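Local coordinates for ATP-dependent RNA ligase (Methanothermobacter thermautotrophicus, PDB 5D1P), which joins RNA ends in an ATP-dependent reaction that passes through a covalent enzyme-adenylate intermediate, at residues 71-77 with 241-245; 86-92 with 229-235. The contacts are given in a common frame with arbitrary orientation. Residue numbers count along the deposited sequence, not the author numbering.

Contact 1. Residues 71-77 with 241-245. With SO4 (sulfate ion), chain C; SO4 (sulfate ion), chain D.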
ATOM      1  N   ILE A  71      16.892   0.084 -13.686  1.00 32.89           N
ATOM      2  CA  ILE A  71      16.269   0.357 -14.986  1.00 31.58           C
ATOM      3  C   ILE A  71      14.924   1.051 -14.781  1.00 36.61           C
ATOM      4  O   ILE A  71      14.081   0.564 -14.016  1.00 37.46           O
ATOM      5  CB  ILE A  71      16.091  -0.947 -15.821  1.00 31.32           C
ATOM      6  CG1 ILE A  71      17.450  -1.427 -16.341  1.00 37.36           C
ATOM      7  CG2 ILE A  71      15.221  -0.726 -17.022  1.00 29.67           C
ATOM      8  CD1 ILE A  71      17.363  -2.657 -17.227  1.00 31.72           C
ATOM      9  N   ARG A  72      14.718   2.189 -15.446  1.00 31.08           N
ATOM     10  CA  ARG A  72      13.485   2.953 -15.236  1.00 30.79           C
ATOM     11  C   ARG A  72      12.271   2.265 -15.846  1.00 31.40           C
ATOM     12  O   ARG A  72      12.379   1.558 -16.840  1.00 33.35           O
ATOM     13  CB  ARG A  72      13.609   4.366 -15.799  1.00 29.03           C
ATOM     14  CG  ARG A  72      14.589   5.264 -15.057  1.00 38.27           C
ATOM     15  CD  ARG A  72      14.203   5.502 -13.574  1.00 47.08           C
ATOM     16  NE  ARG A  72      12.959   6.265 -13.385  1.00 46.58           N
ATOM     17  CZ  ARG A  72      12.891   7.592 -13.239  1.00 54.15           C
ATOM     18  NH1 ARG A  72      13.997   8.325 -13.276  1.00 53.04           N
ATOM     19  NH2 ARG A  72      11.714   8.196 -13.061  1.00 46.92           N
ATOM     20  N   ARG A  73      11.111   2.476 -15.236  1.00 34.65           N
ATOM     21  CA  ARG A  73       9.861   1.862 -15.687  1.00 29.76           C
ATOM     22  C   ARG A  73       8.977   2.908 -16.377  1.00 32.64           C
ATOM     23  O   ARG A  73       9.000   4.088 -16.030  1.00 35.21           O
ATOM     24  CB  ARG A  73       9.118   1.233 -14.499  1.00 28.20           C
ATOM     25  CG  ARG A  73       7.755   0.610 -14.831  1.00 29.91           C
ATOM     26  CD  ARG A  73       7.105  -0.017 -13.606  1.00 32.59           C
ATOM     27  NE  ARG A  73       7.822  -1.194 -13.105  1.00 30.44           N
ATOM     28  CZ  ARG A  73       7.742  -2.403 -13.651  1.00 30.84           C
ATOM     29  NH1 ARG A  73       6.979  -2.602 -14.719  1.00 29.01           N
ATOM     30  NH2 ARG A  73       8.418  -3.417 -13.125  1.00 34.35           N
ATOM     31  N   THR A  74       8.221   2.487 -17.376  1.00 29.37           N
ATOM     32  CA  THR A  74       7.196   3.354 -17.910  1.00 30.23           C
ATOM     33  C   THR A  74       5.892   2.596 -17.761  1.00 29.52           C
ATOM     34  O   THR A  74       5.887   1.377 -17.895  1.00 27.55           O
ATOM     35  CB  THR A  74       7.454   3.743 -19.382  1.00 27.77           C
ATOM     36  OG1 THR A  74       6.418   4.627 -19.820  1.00 30.43           O
ATOM     37  CG2 THR A  74       7.467   2.507 -20.278  1.00 27.48           C
ATOM     38  N   LEU A  75       4.806   3.306 -17.459  1.00 28.98           N
ATOM     39  CA  LEU A  75       3.480   2.694 -17.351  1.00 29.68           C
ATOM     40  C   LEU A  75       2.742   2.777 -18.681  1.00 31.91           C
ATOM     41  O   LEU A  75       1.682   2.168 -18.874  1.00 30.00           O
ATOM     42  CB  LEU A  75       2.651   3.385 -16.255  1.00 32.35           C
ATOM     43  CG  LEU A  75       3.267   3.485 -14.857  1.00 28.59           C
ATOM     44  CD1 LEU A  75       2.251   4.063 -13.895  1.00 33.79           C
ATOM     45  CD2 LEU A  75       3.755   2.123 -14.373  1.00 29.19           C
ATOM     46  N   LEU A  76       3.303   3.558 -19.596  1.00 30.85           N
ATOM     47  CA  LEU A  76       2.680   3.783 -20.894  1.00 31.60           C
ATOM     48  C   LEU A  76       3.678   3.576 -22.017  1.00 32.92           C
ATOM     49  O   LEU A  76       4.861   3.862 -21.856  1.00 34.03           O
ATOM     50  CB  LEU A  76       2.109   5.193 -20.963  1.00 34.77           C
ATOM     51  CG  LEU A  76       0.835   5.440 -20.151  1.00 33.47           C
ATOM     52  CD1 LEU A  76       0.472   6.898 -20.230  1.00 33.10           C
ATOM     53  CD2 LEU A  76      -0.324   4.568 -20.666  1.00 30.67           C
ATOM     54  N   LEU A  77       3.203   3.092 -23.156  1.00 36.19           N
ATOM     55  CA  LEU A  77       4.055   2.952 -24.341  1.00 34.11           C
ATOM     56  C   LEU A  77       4.130   4.250 -25.151  1.00 36.11           C
ATOM     57  O   LEU A  77       5.190   4.628 -25.659  1.00 37.94           O
ATOM     58  CB  LEU A  77       3.538   1.818 -25.221  1.00 32.23           C
ATOM     59  CG  LEU A  77       3.363   0.460 -24.534  1.00 32.80           C
ATOM     60  CD1 LEU A  77       2.851  -0.569 -25.532  1.00 27.60           C
ATOM     61  CD2 LEU A  77       4.667  -0.008 -23.886  1.00 33.89           C
ATOM     62  N   PRO A 241      17.865   2.369 -20.516  1.00 27.74           N
ATOM     63  CA  PRO A 241      16.771   1.477 -20.909  1.00 28.25           C
ATOM     64  C   PRO A 241      15.469   1.759 -20.149  1.00 28.93           C
ATOM     65  O   PRO A 241      15.484   2.414 -19.104  1.00 29.11           O
ATOM     66  CB  PRO A 241      17.309   0.088 -20.549  1.00 28.53           C
ATOM     67  CG  PRO A 241      18.769   0.277 -20.230  1.00 32.29           C
ATOM     68  CD  PRO A 241      18.873   1.661 -19.713  1.00 30.99           C
ATOM     69  N   LEU A 242      14.355   1.260 -20.673  1.00 31.13           N
ATOM     70  CA  LEU A 242      13.069   1.307 -19.960  1.00 30.67           C
ATOM     71  C   LEU A 242      12.479  -0.088 -19.855  1.00 31.09           C
ATOM     72  O   LEU A 242      12.517  -0.856 -20.829  1.00 30.24           O
ATOM     73  CB  LEU A 242      12.052   2.209 -20.678  1.00 29.56           C
ATOM     74  CG  LEU A 242      12.267   3.714 -20.785  1.00 30.46           C
ATOM     75  CD1 LEU A 242      11.059   4.379 -21.509  1.00 23.69           C
ATOM     76  CD2 LEU A 242      12.508   4.313 -19.408  1.00 24.25           C
ATOM     77  N   LYS A 243      11.893  -0.416 -18.706  1.00 30.95           N
ATOM     78  CA  LYS A 243      11.201  -1.692 -18.604  1.00 29.85           C
ATOM     79  C   LYS A 243       9.675  -1.509 -18.590  1.00 30.54           C
ATOM     80  O   LYS A 243       9.149  -0.507 -18.112  1.00 27.74           O
ATOM     81  CB  LYS A 243      11.679  -2.471 -17.362  1.00 31.48           C
ATOM     82  CG  LYS A 243      11.521  -1.739 -16.060  1.00 33.28           C
ATOM     83  CD  LYS A 243      12.218  -2.461 -14.889  1.00 35.82           C
ATOM     84  CE  LYS A 243      11.812  -1.809 -13.571  1.00 34.50           C
ATOM     85  NZ  LYS A 243      12.589  -2.243 -12.379  1.00 35.34           N
ATOM     86  N   TYR A 244       8.974  -2.506 -19.123  1.00 32.91           N
ATOM     87  CA  TYR A 244       7.523  -2.495 -19.217  1.00 27.77           C
ATOM     88  C   TYR A 244       7.027  -3.937 -19.110  1.00 27.59           C
ATOM     89  O   TYR A 244       7.533  -4.822 -19.810  1.00 30.18           O
ATOM     90  CB  TYR A 244       7.083  -1.857 -20.532  1.00 26.06           C
ATOM     91  CG  TYR A 244       5.594  -1.768 -20.722  1.00 27.97           C
ATOM     92  CD1 TYR A 244       4.891  -0.643 -20.325  1.00 30.85           C
ATOM     93  CD2 TYR A 244       4.888  -2.804 -21.315  1.00 31.95           C
ATOM     94  CE1 TYR A 244       3.503  -0.560 -20.502  1.00 31.21           C
ATOM     95  CE2 TYR A 244       3.519  -2.732 -21.489  1.00 28.36           C
ATOM     96  CZ  TYR A 244       2.836  -1.605 -21.095  1.00 31.59           C
ATOM     97  OH  TYR A 244       1.474  -1.538 -21.302  1.00 33.88           O
ATOM     98  N   THR A 245       6.059  -4.181 -18.229  1.00 28.14           N
ATOM     99  CA  THR A 245       5.629  -5.556 -17.941  1.00 29.56           C
ATOM    100  C   THR A 245       4.169  -5.848 -18.282  1.00 28.64           C
ATOM    101  O   THR A 245       3.369  -4.932 -18.482  1.00 28.86           O
ATOM    102  CB  THR A 245       5.883  -5.921 -16.459  1.00 29.59           C
ATOM    103  OG1 THR A 245       5.460  -4.859 -15.597  1.00 27.25           O
ATOM    104  CG2 THR A 245       7.368  -6.142 -16.243  1.00 34.54           C
TER
HETATM  105  S   SO4 C 501      10.028  -1.445 -10.161  1.00 53.42           S
HETATM  106  O1  SO4 C 501       9.386  -0.412 -10.988  1.00 38.40           O
HETATM  107  O2  SO4 C 501       9.526  -1.356  -8.784  1.00 45.78           O
HETATM  108  O3  SO4 C 501       9.761  -2.790 -10.707  1.00 41.66           O
HETATM  109  O4  SO4 C 501      11.469  -1.200 -10.159  1.00 50.46           O
HETATM  110  S   SO4 D 502      15.655  -2.302 -10.641  1.00 47.60           S
HETATM  111  O1  SO4 D 502      14.466  -1.552 -10.275  1.00 47.39           O
HETATM  112  O2  SO4 D 502      16.779  -1.745  -9.894  1.00 47.10           O
HETATM  113  O3  SO4 D 502      15.890  -2.222 -12.088  1.00 41.91           O
HETATM  114  O4  SO4 D 502      15.487  -3.704 -10.280  1.00 58.36           O
HETATM  115  O   HOH W   1      16.915   3.144 -17.150  1.00 35.09           O
HETATM  116  O   HOH W   2       0.398   0.753 -20.544  1.00 28.82           O

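Contact 2. Residues 86-92 with 229-235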
ATOM      1  N   ARG A  86      15.223   7.618 -29.418  1.00 45.72           N
ATOM      2  CA  ARG A  86      15.600   8.447 -30.562  1.00 41.89           C
ATOM      3  C   ARG A  86      15.973   7.573 -31.743  1.00 41.81           C
ATOM      4  O   ARG A  86      16.924   6.806 -31.667  1.00 52.70           O
ATOM      5  CB  ARG A  86      16.766   9.352 -30.180  1.00 45.18           C
ATOM      6  CG  ARG A  86      17.856   8.665 -29.352  1.00 48.04           C
ATOM      7  CD  ARG A  86      18.636   9.695 -28.543  1.00 54.19           C
ATOM      8  NE  ARG A  86      20.043   9.339 -28.333  1.00 61.68           N
ATOM      9  CZ  ARG A  86      20.954  10.184 -27.844  1.00 62.38           C
ATOM     10  NH1 ARG A  86      20.599  11.426 -27.527  1.00 62.60           N
ATOM     11  NH2 ARG A  86      22.215   9.801 -27.681  1.00 55.49           N
ATOM     12  N   ASP A  87      15.191   7.657 -32.807  1.00 43.97           N
ATOM     13  CA  ASP A  87      15.400   6.879 -34.037  1.00 43.63           C
ATOM     14  C   ASP A  87      14.999   5.409 -33.943  1.00 38.01           C
ATOM     15  O   ASP A  87      14.109   4.968 -34.680  1.00 41.70           O
ATOM     16  CB  ASP A  87      16.853   6.985 -34.514  1.00 46.55           C
ATOM     17  CG  ASP A  87      17.270   8.416 -34.741  1.00 48.68           C
ATOM     18  OD1 ASP A  87      16.398   9.200 -35.171  1.00 52.30           O
ATOM     19  OD2 ASP A  87      18.442   8.767 -34.461  1.00 53.19           O
ATOM     20  N   ARG A  88      15.636   4.642 -33.066  1.00 36.79           N
ATOM     21  CA  ARG A  88      15.402   3.200 -33.055  1.00 36.70           C
ATOM     22  C   ARG A  88      15.300   2.650 -31.640  1.00 34.84           C
ATOM     23  O   ARG A  88      15.901   3.188 -30.725  1.00 33.91           O
ATOM     24  CB  ARG A  88      16.516   2.467 -33.819  1.00 39.64           C
ATOM     25  CG  ARG A  88      16.481   2.651 -35.338  1.00 36.49           C
ATOM     26  CD  ARG A  88      17.863   2.503 -35.959  1.00 42.91           C
ATOM     27  NE  ARG A  88      18.364   1.133 -35.950  1.00 43.90           N
ATOM     28  CZ  ARG A  88      19.528   0.756 -35.418  1.00 46.74           C
ATOM     29  NH1 ARG A  88      20.328   1.641 -34.819  1.00 43.76           N
ATOM     30  NH2 ARG A  88      19.886  -0.517 -35.475  1.00 35.67           N
ATOM     31  N   VAL A  89      14.528   1.582 -31.470  1.00 33.00           N
ATOM     32  CA  VAL A  89      14.412   0.917 -30.176  1.00 33.66           C
ATOM     33  C   VAL A  89      14.599  -0.594 -30.271  1.00 30.82           C
ATOM     34  O   VAL A  89      13.880  -1.275 -31.000  1.00 31.85           O
ATOM     35  CB  VAL A  89      13.041   1.171 -29.510  1.00 32.59           C
ATOM     36  CG1 VAL A  89      13.008   0.527 -28.139  1.00 27.86           C
ATOM     37  CG2 VAL A  89      12.756   2.662 -29.403  1.00 33.10           C
ATOM     38  N   ALA A  90      15.564  -1.105 -29.511  1.00 31.13           N
ATOM     39  CA  ALA A  90      15.792  -2.533 -29.388  1.00 31.69           C
ATOM     40  C   ALA A  90      14.921  -3.083 -28.276  1.00 31.09           C
ATOM     41  O   ALA A  90      14.885  -2.538 -27.164  1.00 31.87           O
ATOM     42  CB  ALA A  90      17.254  -2.822 -29.111  1.00 28.25           C
ATOM     43  N   VAL A  91      14.225  -4.170 -28.572  1.00 29.08           N
ATOM     44  CA  VAL A  91      13.278  -4.723 -27.628  1.00 30.49           C
ATOM     45  C   VAL A  91      13.626  -6.160 -27.247  1.00 30.55           C
ATOM     46  O   VAL A  91      13.407  -7.094 -28.028  1.00 27.08           O
ATOM     47  CB  VAL A  91      11.860  -4.684 -28.191  1.00 26.81           C
ATOM     48  CG1 VAL A  91      10.896  -5.099 -27.134  1.00 29.00           C
ATOM     49  CG2 VAL A  91      11.528  -3.282 -28.681  1.00 26.03           C
ATOM     50  N   GLU A  92      14.159  -6.312 -26.031  1.00 28.17           N
ATOM     51  CA  GLU A  92      14.547  -7.607 -25.473  1.00 31.16           C
ATOM     52  C   GLU A  92      13.510  -8.115 -24.481  1.00 32.89           C
ATOM     53  O   GLU A  92      12.817  -7.315 -23.822  1.00 29.73           O
ATOM     54  CB  GLU A  92      15.910  -7.504 -24.780  1.00 27.57           C
ATOM     55  CG  GLU A  92      17.082  -7.253 -25.758  1.00 29.38           C
ATOM     56  CD  GLU A  92      18.403  -7.000 -25.044  1.00 30.93           C
ATOM     57  OE1 GLU A  92      18.395  -6.646 -23.837  1.00 30.69           O
ATOM     58  OE2 GLU A  92      19.457  -7.160 -25.690  1.00 36.51           O
ATOM     59  N   GLY A 229       7.771  -9.646 -19.430  1.00 30.17           N
ATOM     60  CA  GLY A 229       7.669  -8.398 -20.150  1.00 28.23           C
ATOM     61  C   GLY A 229       8.878  -8.079 -20.998  1.00 31.89           C
ATOM     62  O   GLY A 229       9.571  -8.965 -21.481  1.00 30.85           O
ATOM     63  N   VAL A 230       9.150  -6.788 -21.132  1.00 29.35           N
ATOM     64  CA  VAL A 230      10.072  -6.291 -22.133  1.00 29.58           C
ATOM     65  C   VAL A 230      11.061  -5.302 -21.504  1.00 29.80           C
ATOM     66  O   VAL A 230      10.699  -4.579 -20.584  1.00 32.64           O
ATOM     67  CB  VAL A 230       9.236  -5.638 -23.276  1.00 33.50           C
ATOM     68  CG1 VAL A 230       9.615  -4.181 -23.536  1.00 36.03           C
ATOM     69  CG2 VAL A 230       9.217  -6.504 -24.518  1.00 24.62           C
ATOM     70  N   VAL A 231      12.308  -5.297 -21.969  1.00 31.37           N
ATOM     71  CA  VAL A 231      13.231  -4.197 -21.694  1.00 29.84           C
ATOM     72  C   VAL A 231      13.588  -3.502 -23.006  1.00 30.84           C
ATOM     73  O   VAL A 231      14.118  -4.133 -23.914  1.00 28.99           O
ATOM     74  CB  VAL A 231      14.548  -4.648 -21.023  1.00 32.42           C
ATOM     75  CG1 VAL A 231      15.484  -3.444 -20.901  1.00 30.02           C
ATOM     76  CG2 VAL A 231      14.292  -5.313 -19.635  1.00 26.68           C
ATOM     77  N   MET A 232      13.309  -2.203 -23.093  1.00 28.71           N
ATOM     78  CA  MET A 232      13.523  -1.441 -24.316  1.00 26.87           C
ATOM     79  C   MET A 232      14.818  -0.668 -24.246  1.00 28.69           C
ATOM     80  O   MET A 232      15.111  -0.031 -23.232  1.00 26.51           O
ATOM     81  CB  MET A 232      12.355  -0.488 -24.553  1.00 31.15           C
ATOM     82  CG  MET A 232      11.063  -1.206 -24.873  1.00 31.15           C
ATOM     83  SD  MET A 232       9.632  -0.126 -24.846  1.00 34.27           S
ATOM     84  CE  MET A 232       9.450   0.193 -23.095  1.00 24.76           C
ATOM     85  N   LYS A 233      15.594  -0.716 -25.326  1.00 29.74           N
ATOM     86  CA  LYS A 233      16.939  -0.149 -25.294  1.00 31.52           C
ATOM     87  C   LYS A 233      17.298   0.696 -26.500  1.00 31.87           C
ATOM     88  O   LYS A 233      16.935   0.395 -27.643  1.00 30.31           O
ATOM     89  CB  LYS A 233      17.973  -1.264 -25.158  1.00 28.64           C
ATOM     90  CG  LYS A 233      17.942  -1.927 -23.806  1.00 30.04           C
ATOM     91  CD  LYS A 233      18.922  -3.091 -23.716  1.00 31.09           C
ATOM     92  CE  LYS A 233      18.821  -3.755 -22.339  1.00 33.58           C
ATOM     93  NZ  LYS A 233      19.668  -4.951 -22.212  1.00 28.81           N
ATOM     94  N   ASP A 234      18.028   1.762 -26.213  1.00 33.09           N
ATOM     95  CA  ASP A 234      18.714   2.542 -27.215  1.00 32.15           C
ATOM     96  C   ASP A 234      19.838   1.692 -27.784  1.00 36.33           C
ATOM     97  O   ASP A 234      20.736   1.300 -27.045  1.00 34.63           O
ATOM     98  CB  ASP A 234      19.261   3.811 -26.584  1.00 35.41           C
ATOM     99  CG  ASP A 234      19.882   4.741 -27.591  1.00 41.23           C
ATOM    100  OD1 ASP A 234      19.523   4.656 -28.782  1.00 36.28           O
ATOM    101  OD2 ASP A 234      20.706   5.582 -27.176  1.00 46.49           O
ATOM    102  N   PRO A 235      19.790   1.390 -29.092  1.00 36.33           N
ATOM    103  CA  PRO A 235      20.757   0.488 -29.732  1.00 35.12           C
ATOM    104  C   PRO A 235      22.215   0.850 -29.474  1.00 36.73           C
ATOM    105  O   PRO A 235      23.072  -0.034 -29.473  1.00 40.92           O
ATOM    106  CB  PRO A 235      20.418   0.626 -31.210  1.00 33.33           C
ATOM    107  CG  PRO A 235      18.963   0.860 -31.210  1.00 30.33           C
ATOM    108  CD  PRO A 235      18.697   1.747 -30.010  1.00 30.69           C
TER
HETATM  109  O   HOH W   3      21.202   7.218 -30.412  1.00 48.32           O

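Contact 1. Residues 71-77 with 241-245
K243 NZ hydrogen-bonds to O4 of the chain C sulfate at 2.7 Å, and R73 holds the same ion through NE to O1 (2.7 Å) and NH2 to O3 (2.8 Å). The chain D sulfate takes a bond from I71 N to its O3 at 3.0 Å and weak ones from K243 NZ. R73 NH1 also donates to T245 OG1 at 2.9 Å, and H250 hydrogen-bonds that hydroxyl too. Behind these groups runs a short parallel pairing, with K243 N to R72 O at 2.8 Å and T74 N to K243 O at 3.2 Å. L77 CD2 sits 3.5 Å from the centroid of the Y244 ring, a CH-pi contact, while Q279 hydrogen-bonds the hydroxyl. I71, R73 and K243 are ATP-site residues, K243 fitting the motif V lysine of nucleotidyltransferases; its NZ also hydrogen-bonds O5' of adenylated residue 94. With R73 NH2 and K243 NZ only 4.4 Å apart, the site gathers like charges that need anions, and the sulfates, probably from the crystallisation liquor, plausibly mimic phosphates.

Contact 2. Residues 86-92 with 229-235
R88 lays one face of its guanidinium over P235, with NH1 3.8 Å from P235 CB, and E186 takes the outer end of the arginine in a salt bridge. From here the strands 88-92 and 229-233 run antiparallel, 4.6 Å apart at closest approach of their axes. A90 and K233 form a hydrogen-bonded pair, A90 N to K233 O at 2.8 Å and K233 N to A90 O at 2.7 Å; E92 and V231 form the next, E92 N to V231 O at 3.0 Å and V231 N to E92 O at 2.8 Å. V91 and M232 are the non-hydrogen-bonded pair between them. Around that pair V91 CG1 meets V230 CG2 at 3.4 Å and V89 CG1 meets M232 CB at 3.8 Å, an apolar layer that helix 208-225 packs against. The face with A90 and V231 carries the charges: E92 OE1 and K233 NZ form a salt bridge at 2.7 Å, and R188 pairs with the other carboxylate oxygen of E92. Weak hydrogen bonds link this pair to adenylated residue 94, whose adenine amino group donates to E92 OE1 while K233 NZ donates to ring nitrogen N1, so the salt bridge presents an acceptor and a donor matching the pairing edge of adenine.

The two contacts lie in one mixed five-stranded sheet, their centres about 10 Å apart, and strands 229-233 and 242-245 are antiparallel neighbours that join them. Across the sheet the order is 72-73, 242-245, 229-233, 88-92, 202-207, so contact 1 pairs the outermost strand 72-73 with the inner strand 242-245, and contact 2 pairs two inner strands. Probable hydrogen bonds M232 N to L242 O (2.8 Å) and V230 N to Y244 O (2.9 Å) tie them directly. Along the chain contact 2 is nested within the loop closed by contact 1. Together they bracket the adenylated residue 94, contact 2 reaching its base and contact 1 its O5', consistent with one sheet positioning both the base and the phosphate end of the nucleotide.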